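Local coordinates for protein MxaA (Stigmatella aurantiaca, PDB 4W4T) that contains the terminal NADPH-binding reductase domain of the myxalamid PKS-NRPS assembly line, which probably releases the finished chain by reducing it to a primary alcohol, at residues N149-N154 and A164-G169; V188-V193 and G216-S221; V224-V229 and I241-R246. One frame throughout, in Å; residues are numbered along the deposited sequence.

Contact 1 of 3, residues N149-N154 and A164-G169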
loop_
_atom_site.group_PDB
_atom_site.type_symbol
_atom_site.label_atom_id
_atom_site.label_comp_id
_atom_site.label_asym_id
_atom_site.label_seq_id
_atom_site.Cartn_x
_atom_site.Cartn_y
_atom_site.Cartn_z
ATOM N N ASN A 149 -1.660 16.814 20.690
ATOM C CA ASN A 149 -1.273 15.440 20.384
ATOM C C ASN A 149 -1.950 14.937 19.099
ATOM O O ASN A 149 -1.783 13.786 18.709
ATOM C CB ASN A 149 -1.619 14.516 21.567
ATOM C CG ASN A 149 -1.290 13.056 21.287
ATOM O OD1 ASN A 149 -0.205 12.735 20.812
ATOM N ND2 ASN A 149 -2.253 12.176 21.529
ATOM N N GLY A 150 -2.699 15.805 18.430
ATOM C CA GLY A 150 -3.387 15.420 17.212
ATOM C C GLY A 150 -2.427 15.476 16.041
ATOM O O GLY A 150 -1.601 16.385 15.968
ATOM N N ALA A 151 -2.526 14.496 15.148
ATOM C CA ALA A 151 -1.653 14.394 13.978
ATOM C C ALA A 151 -2.109 13.251 13.091
ATOM O O ALA A 151 -2.718 12.299 13.570
ATOM C CB ALA A 151 -0.203 14.180 14.387
ATOM N N LEU A 152 -1.833 13.358 11.800
ATOM C CA LEU A 152 -2.023 12.226 10.889
ATOM C C LEU A 152 -0.723 11.456 10.846
ATOM O O LEU A 152 0.302 12.002 10.445
ATOM C CB LEU A 152 -2.436 12.692 9.488
ATOM C CG LEU A 152 -2.558 11.609 8.400
ATOM C CD1 LEU A 152 -3.585 10.561 8.796
ATOM C CD2 LEU A 152 -2.924 12.237 7.059
ATOM N N VAL A 153 -0.764 10.197 11.288
ATOM C CA VAL A 153 0.398 9.315 11.256
ATOM C C VAL A 153 0.192 8.259 10.174
ATOM O O VAL A 153 -0.641 7.364 10.314
ATOM C CB VAL A 153 0.636 8.627 12.616
ATOM C CG1 VAL A 153 1.926 7.796 12.585
ATOM C CG2 VAL A 153 0.675 9.656 13.731
ATOM N N ASN A 154 0.914 8.418 9.073
ATOM C CA ASN A 154 0.908 7.450 7.994
ATOM C C ASN A 154 2.340 7.260 7.498
ATOM O O ASN A 154 2.981 8.209 7.042
ATOM C CB ASN A 154 -0.019 7.909 6.862
ATOM C CG ASN A 154 -0.164 6.868 5.783
ATOM O OD1 ASN A 154 0.825 6.432 5.192
ATOM N ND2 ASN A 154 -1.391 6.443 5.535
ATOM N N ALA A 164 -1.518 19.228 5.850
ATOM C CA ALA A 164 -2.691 19.882 6.441
ATOM C C ALA A 164 -2.809 19.576 7.937
ATOM O O ALA A 164 -2.947 20.497 8.742
ATOM C CB ALA A 164 -3.969 19.461 5.717
ATOM N N ALA A 165 -2.738 18.296 8.302
ATOM C CA ALA A 165 -2.961 17.904 9.691
ATOM C C ALA A 165 -1.770 18.230 10.588
ATOM O O ALA A 165 -1.951 18.690 11.720
ATOM C CB ALA A 165 -3.291 16.431 9.788
ATOM N N ASN A 166 -0.557 17.987 10.099
ATOM C CA ASN A 166 0.617 18.105 10.960
ATOM C C ASN A 166 1.267 19.468 10.915
ATOM O O ASN A 166 1.654 20.007 11.951
ATOM C CB ASN A 166 1.631 17.000 10.598
ATOM C CG ASN A 166 1.067 15.619 10.840
ATOM O OD1 ASN A 166 -0.048 15.477 11.352
ATOM N ND2 ASN A 166 1.813 14.592 10.459
ATOM N N VAL A 167 1.356 20.056 9.725
ATOM C CA VAL A 167 2.015 21.341 9.608
ATOM C C VAL A 167 0.995 22.456 9.822
ATOM O O VAL A 167 1.144 23.252 10.743
ATOM C CB VAL A 167 2.723 21.520 8.245
ATOM C CG1 VAL A 167 3.330 22.919 8.163
ATOM C CG2 VAL A 167 3.804 20.434 8.050
ATOM N N LEU A 168 -0.044 22.508 8.996
ATOM C CA LEU A 168 -1.002 23.596 9.139
ATOM C C LEU A 168 -1.792 23.463 10.453
ATOM O O LEU A 168 -2.075 24.473 11.118
ATOM C CB LEU A 168 -1.935 23.655 7.936
ATOM C CG LEU A 168 -1.219 23.835 6.589
ATOM C CD1 LEU A 168 -2.255 24.052 5.490
ATOM C CD2 LEU A 168 -0.212 24.994 6.620
ATOM N N GLY A 169 -2.094 22.231 10.854
ATOM C CA GLY A 169 -2.797 22.015 12.104
ATOM C C GLY A 169 -2.021 22.577 13.291
ATOM O O GLY A 169 -2.594 23.215 14.171
HETATM O O HOH W 1 -0.641 18.292 14.318
#

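Contact 2 of 3, residues V188-V193 and G216-S221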
loop_
_atom_site.group_PDB
_atom_site.type_symbol
_atom_site.label_atom_id
_atom_site.label_comp_id
_atom_site.label_asym_id
_atom_site.label_seq_id
_atom_site.Cartn_x
_atom_site.Cartn_y
_atom_site.Cartn_z
ATOM N N VAL A 188 3.188 17.489 21.536
ATOM C CA VAL A 188 3.656 16.121 21.339
ATOM C C VAL A 188 4.245 15.966 19.941
ATOM O O VAL A 188 3.529 15.891 18.930
ATOM C CB VAL A 188 2.549 15.100 21.587
ATOM C CG1 VAL A 188 3.128 13.678 21.511
ATOM C CG2 VAL A 188 1.923 15.349 22.987
ATOM N N SER A 189 5.575 15.918 19.888
ATOM C CA SER A 189 6.303 15.744 18.635
ATOM C C SER A 189 6.602 14.269 18.389
ATOM O O SER A 189 5.695 13.437 18.415
ATOM C CB SER A 189 7.603 16.550 18.653
ATOM O OG SER A 189 8.302 16.420 17.427
ATOM N N THR A 190 7.870 13.940 18.152
ATOM C CA THR A 190 8.242 12.541 17.943
ATOM C C THR A 190 9.751 12.438 17.803
ATOM O O THR A 190 10.382 13.367 17.323
ATOM C CB THR A 190 7.568 11.944 16.685
ATOM O OG1 THR A 190 8.083 10.638 16.428
ATOM C CG2 THR A 190 7.829 12.816 15.460
ATOM N N VAL A 191 10.338 11.317 18.215
ATOM C CA VAL A 191 11.767 11.136 17.980
ATOM C C VAL A 191 12.051 11.040 16.484
ATOM O O VAL A 191 13.195 11.185 16.055
ATOM C CB VAL A 191 12.329 9.882 18.689
ATOM C CG1 VAL A 191 12.180 10.030 20.197
ATOM C CG2 VAL A 191 11.648 8.615 18.163
ATOM N N SER A 192 11.013 10.816 15.682
ATOM C CA SER A 192 11.219 10.730 14.228
ATOM C C SER A 192 11.542 12.071 13.560
ATOM O O SER A 192 11.767 12.118 12.341
ATOM C CB SER A 192 10.000 10.101 13.559
ATOM O OG SER A 192 9.896 8.755 13.964
ATOM N N VAL A 193 11.586 13.163 14.324
ATOM C CA VAL A 193 12.120 14.403 13.765
ATOM C C VAL A 193 13.653 14.352 13.663
ATOM O O VAL A 193 14.272 15.260 13.092
ATOM C CB VAL A 193 11.713 15.654 14.588
ATOM C CG1 VAL A 193 10.211 15.704 14.750
ATOM C CG2 VAL A 193 12.425 15.690 15.953
ATOM N N GLY A 216 10.864 10.031 4.545
ATOM C CA GLY A 216 9.455 9.705 4.645
ATOM C C GLY A 216 8.616 10.912 5.021
ATOM O O GLY A 216 9.079 11.825 5.716
ATOM N N GLY A 217 7.368 10.901 4.584
ATOM C CA GLY A 217 6.485 12.032 4.788
ATOM C C GLY A 217 6.153 12.319 6.240
ATOM O O GLY A 217 5.982 13.477 6.625
ATOM N N TYR A 218 6.036 11.280 7.060
ATOM C CA TYR A 218 5.654 11.507 8.449
ATOM C C TYR A 218 6.744 12.290 9.174
ATOM O O TYR A 218 6.470 13.334 9.782
ATOM C CB TYR A 218 5.376 10.183 9.173
ATOM C CG TYR A 218 5.133 10.365 10.661
ATOM C CD1 TYR A 218 3.995 11.020 11.115
ATOM C CD2 TYR A 218 6.040 9.893 11.598
ATOM C CE1 TYR A 218 3.774 11.204 12.466
ATOM C CE2 TYR A 218 5.827 10.065 12.961
ATOM C CZ TYR A 218 4.690 10.719 13.384
ATOM O OH TYR A 218 4.453 10.900 14.716
ATOM N N ALA A 219 7.980 11.793 9.095
ATOM C CA ALA A 219 9.116 12.453 9.746
ATOM C C ALA A 219 9.278 13.876 9.230
ATOM O O ALA A 219 9.514 14.816 9.993
ATOM C CB ALA A 219 10.390 11.659 9.527
ATOM N N GLN A 220 9.154 14.034 7.919
ATOM C CA GLN A 220 9.284 15.350 7.319
ATOM C C GLN A 220 8.236 16.323 7.853
ATOM O O GLN A 220 8.558 17.458 8.198
ATOM C CB GLN A 220 9.181 15.234 5.802
ATOM C CG GLN A 220 10.405 14.570 5.216
ATOM C CD GLN A 220 10.219 14.197 3.773
ATOM O OE1 GLN A 220 9.090 13.997 3.305
ATOM N NE2 GLN A 220 11.325 14.110 3.051
ATOM N N SER A 221 6.990 15.874 7.955
ATOM C CA SER A 221 5.924 16.785 8.398
ATOM C C SER A 221 6.069 17.142 9.886
ATOM O O SER A 221 5.767 18.263 10.300
ATOM C CB SER A 221 4.542 16.178 8.131
ATOM O OG SER A 221 4.272 15.059 8.957
#

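Contact 3 of 3, residues V224-V229 and I241-R246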
loop_
_atom_site.group_PDB
_atom_site.type_symbol
_atom_site.label_atom_id
_atom_site.label_comp_id
_atom_site.label_asym_id
_atom_site.label_seq_id
_atom_site.Cartn_x
_atom_site.Cartn_y
_atom_site.Cartn_z
ATOM N N VAL A 224 8.869 19.791 10.324
ATOM C CA VAL A 224 8.353 21.124 10.045
ATOM C C VAL A 224 7.487 21.637 11.211
ATOM O O VAL A 224 7.629 22.790 11.652
ATOM C CB VAL A 224 7.548 21.124 8.728
ATOM C CG1 VAL A 224 6.924 22.478 8.475
ATOM C CG2 VAL A 224 8.459 20.741 7.572
ATOM N N ALA A 225 6.581 20.793 11.702
ATOM C CA ALA A 225 5.730 21.182 12.828
ATOM C C ALA A 225 6.566 21.618 14.035
ATOM O O ALA A 225 6.285 22.655 14.655
ATOM C CB ALA A 225 4.797 20.040 13.216
ATOM N N GLU A 226 7.605 20.854 14.357
ATOM C CA GLU A 226 8.398 21.207 15.533
ATOM C C GLU A 226 9.163 22.505 15.303
ATOM O O GLU A 226 9.330 23.287 16.235
ATOM C CB GLU A 226 9.363 20.075 15.916
ATOM C CG GLU A 226 9.659 20.042 17.421
ATOM C CD GLU A 226 10.808 19.116 17.749
ATOM O OE1 GLU A 226 10.553 17.926 18.003
ATOM O OE2 GLU A 226 11.960 19.587 17.735
ATOM N N LYS A 227 9.605 22.753 14.072
ATOM C CA LYS A 227 10.218 24.051 13.739
ATOM C C LYS A 227 9.259 25.211 14.017
ATOM O O LYS A 227 9.658 26.236 14.581
ATOM C CB LYS A 227 10.664 24.090 12.278
ATOM C CG LYS A 227 11.799 23.126 11.953
ATOM C CD LYS A 227 13.117 23.617 12.510
ATOM C CE LYS A 227 13.768 24.614 11.574
ATOM N NZ LYS A 227 15.096 25.030 12.120
ATOM N N LEU A 228 7.996 25.042 13.639
ATOM C CA LEU A 228 6.991 26.083 13.868
ATOM C C LEU A 228 6.832 26.346 15.354
ATOM O O LEU A 228 6.768 27.498 15.785
ATOM C CB LEU A 228 5.647 25.695 13.265
ATOM C CG LEU A 228 5.575 25.700 11.738
ATOM C CD1 LEU A 228 4.188 25.274 11.284
ATOM C CD2 LEU A 228 5.911 27.080 11.186
ATOM N N VAL A 229 6.792 25.263 16.129
ATOM C CA VAL A 229 6.600 25.365 17.567
ATOM C C VAL A 229 7.819 26.029 18.215
ATOM O O VAL A 229 7.685 26.878 19.108
ATOM C CB VAL A 229 6.333 23.978 18.189
ATOM C CG1 VAL A 229 6.346 24.056 19.706
ATOM C CG2 VAL A 229 4.994 23.445 17.716
ATOM N N ILE A 241 8.219 20.712 24.603
ATOM C CA ILE A 241 8.282 19.820 23.448
ATOM C C ILE A 241 8.607 18.412 23.892
ATOM O O ILE A 241 9.676 18.157 24.427
ATOM C CB ILE A 241 9.321 20.301 22.426
ATOM C CG1 ILE A 241 8.916 21.699 21.921
ATOM C CG2 ILE A 241 9.460 19.288 21.278
ATOM C CD1 ILE A 241 9.924 22.327 20.965
ATOM N N LEU A 242 7.654 17.510 23.681
ATOM C CA LEU A 242 7.746 16.130 24.134
ATOM C C LEU A 242 7.874 15.210 22.930
ATOM O O LEU A 242 7.002 15.209 22.069
ATOM C CB LEU A 242 6.509 15.770 24.960
ATOM C CG LEU A 242 6.295 16.884 25.987
ATOM C CD1 LEU A 242 4.837 17.215 26.220
ATOM C CD2 LEU A 242 6.998 16.512 27.265
ATOM N N ARG A 243 8.955 14.429 22.880
ATOM C CA ARG A 243 9.203 13.527 21.757
ATOM C C ARG A 243 9.130 12.075 22.215
ATOM O O ARG A 243 10.103 11.543 22.742
ATOM C CB ARG A 243 10.588 13.779 21.147
ATOM C CG ARG A 243 10.853 15.169 20.607
ATOM C CD ARG A 243 12.334 15.262 20.180
ATOM N NE ARG A 243 12.661 16.480 19.444
ATOM C CZ ARG A 243 13.893 16.957 19.298
ATOM N NH1 ARG A 243 14.927 16.336 19.862
ATOM N NH2 ARG A 243 14.093 18.059 18.587
ATOM N N PRO A 244 7.974 11.430 22.028
ATOM C CA PRO A 244 7.855 10.012 22.365
ATOM C C PRO A 244 8.663 9.146 21.411
ATOM O O PRO A 244 8.817 9.530 20.265
ATOM C CB PRO A 244 6.357 9.735 22.206
ATOM C CG PRO A 244 5.704 11.099 22.257
ATOM C CD PRO A 244 6.689 12.000 21.590
ATOM N N GLY A 245 9.172 8.021 21.887
ATOM C CA GLY A 245 9.790 7.036 21.016
ATOM C C GLY A 245 8.747 6.137 20.383
ATOM O O GLY A 245 7.694 6.593 19.937
ATOM N N ARG A 246 9.037 4.842 20.343
ATOM C CA ARG A 246 8.099 3.866 19.812
ATOM C C ARG A 246 7.119 3.496 20.924
ATOM O O ARG A 246 7.475 2.778 21.870
ATOM C CB ARG A 246 8.836 2.632 19.294
ATOM C CG ARG A 246 7.926 1.496 18.897
ATOM C CD ARG A 246 8.739 0.303 18.388
ATOM N NE ARG A 246 9.401 0.578 17.114
ATOM C CZ ARG A 246 10.720 0.601 16.950
ATOM N NH1 ARG A 246 11.516 0.365 17.986
ATOM N NH2 ARG A 246 11.248 0.855 15.751
#

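Contact 1 of 3, residues N149-N154 and A164-G169
The carboxamide of N166, on helix 159-177, reads the backbone of L152 in the loop that follows strand 145-148, and the way it does so is a compact example of a side chain standing in for a strand neighbour. Starting at CB, the side chain leaves the helix with CG beside the backbone N (chi1 -63°), a setting that carries the amide across to the loop. CG comes within 3.7 Å of L152 O. There the group divides. OD1 accepts the backbone N of L152 at 2.8 Å, the donor lying in the carbonyl plane on a lone pair, and the same oxygen rests 3.3 Å from CB of A151. ND2 gives one hydrogen to L152 O at 3.0 Å with an N-H...O angle of 161°, and it also bonds to OG of S221 on helix 217-234. One residue back on the helix, CB of A165 packs against CB of L152 at 3.8 Å, while a water donates both to G150 O and to A165 O and so bridges the two backbones.

A151, like N149, lies in the NADPH site, and this N-G-A sequence probably corresponds to the NNAG-type motif that classical short-chain dehydrogenases carry after the fourth strand. Because one amide supplies both an acceptor and a donor to a single residue, its two ends cannot be exchanged without spoiling both bonds. The buried amide is thereby fixed in rotation, and two direct hydrogen bonds and a water bridge add to the L152-A165 packing in holding the cofactor-binding loop to the helix.

Contact 2 of 3, residues V188-V193 and G216-S221
With CG of Y218 anti to the backbone N (chi1 173°), the ring is sent from helix 217-234 across to the loop after strand 185-188, where T190 faces it with OG1 anti to its own N and CG2 in the crowded position. This is the active-site corner of a short-chain dehydrogenase fold, where Y218 and K222 supply the YxxxK motif at the start of the helix, both being NADPH ligands. In relatives the corresponding tyrosine is the general acid, and a serine or threonine from the loop after the fifth strand stands beside it.

Here the phenol oxygen lies 3.8 Å from CB of T190, and the two hydroxyl oxygens, OG1 of T190 and OH of Y218, are 4.0 Å apart, close neighbours but not bonded. The threonine hydroxyl is positioned instead by an ST turn, OG1 accepting S192 N at 3.0 Å along a nearly straight line (167°). The same turn continues into a short 3-10 segment and brings CB of S192 obliquely to the ring, 4.2 Å from CE2. The ring also meets F155 edge-to-face.

Within the helix, whose N-cap position is taken by G216, S221 OG donates to Y218 O at 2.9 Å, and the same hydroxyl is bonded to ND2 of N166 on helix 159-177, so the turn that carries the tyrosine is linked to the neighbouring helix. The tightest approach falls at A219, whose CB lies 3.2 Å from S192 O.

Contact 3 of 3, residues V224-V229 and I241-R246
E226 and R243 run roughly perpendicular, yet their charged ends turn until carboxylate and guanidinium lie nearly coplanar, with only 20° between the planes. The arginine grips side-on: NE donates to OE1 of E226 at 2.9 Å with an N-H...O angle of 173°, and NH2 donates to OE2 at 2.8 Å. Each oxygen is met on its syn side, and both lie close to the guanidinium plane, although NE approaches OE1 somewhat out of the carboxylate plane. The pair forms a two-point salt bridge. R243 is extended from CG to NE, which carries the guanidinium over from strand 241-244.

The bridge is buried and has a second shell. S189 OG bonds to OE1, R230 forms a salt bridge to OE2, and NH1 of R243 bonds to H309. With so many partners the carboxylate is probably kept ionised despite its burial.

CG2 of I241 rests against the carboxylate, 3.7 Å from OE1 of E226. The apolar packing proper is V229 on I241, which meet head-on, CG1 to CG1 at 4.1 Å.

The axes of 224-229 and 241-244 run nearly antiparallel, at 159°, and come within 10.9 Å. This is the helix-on-sheet packing of a Rossmann fold, where helix 217-234 is the connecting arm of a beta-alpha-beta crossover between neighbouring parallel strands 185-188 and 239-248.

How the contacts relate
Read from the N terminus, the three contacts follow one another in series, none nested in or crossing another. Contact 1 joins the loop after strand 145-148 to the helix 159-177 that follows, with nine residues between its segments. Contact 2 closes a longer loop, 22 residues without helix or strand between its segments, ahead of helix 217-234. Contact 3 spans the turn from that helix back into strand 239-248. Contacts 2 and 3 share helix 217-234, and S189 N, just beyond strand 185-188, bonds to L242 O of contact 3. V167 of contact 1 packs on V224. Together they tie strands 145-148, 185-188 and 239-248 to the two helices between them, contacts 1 and 2 holding NADPH-site residues.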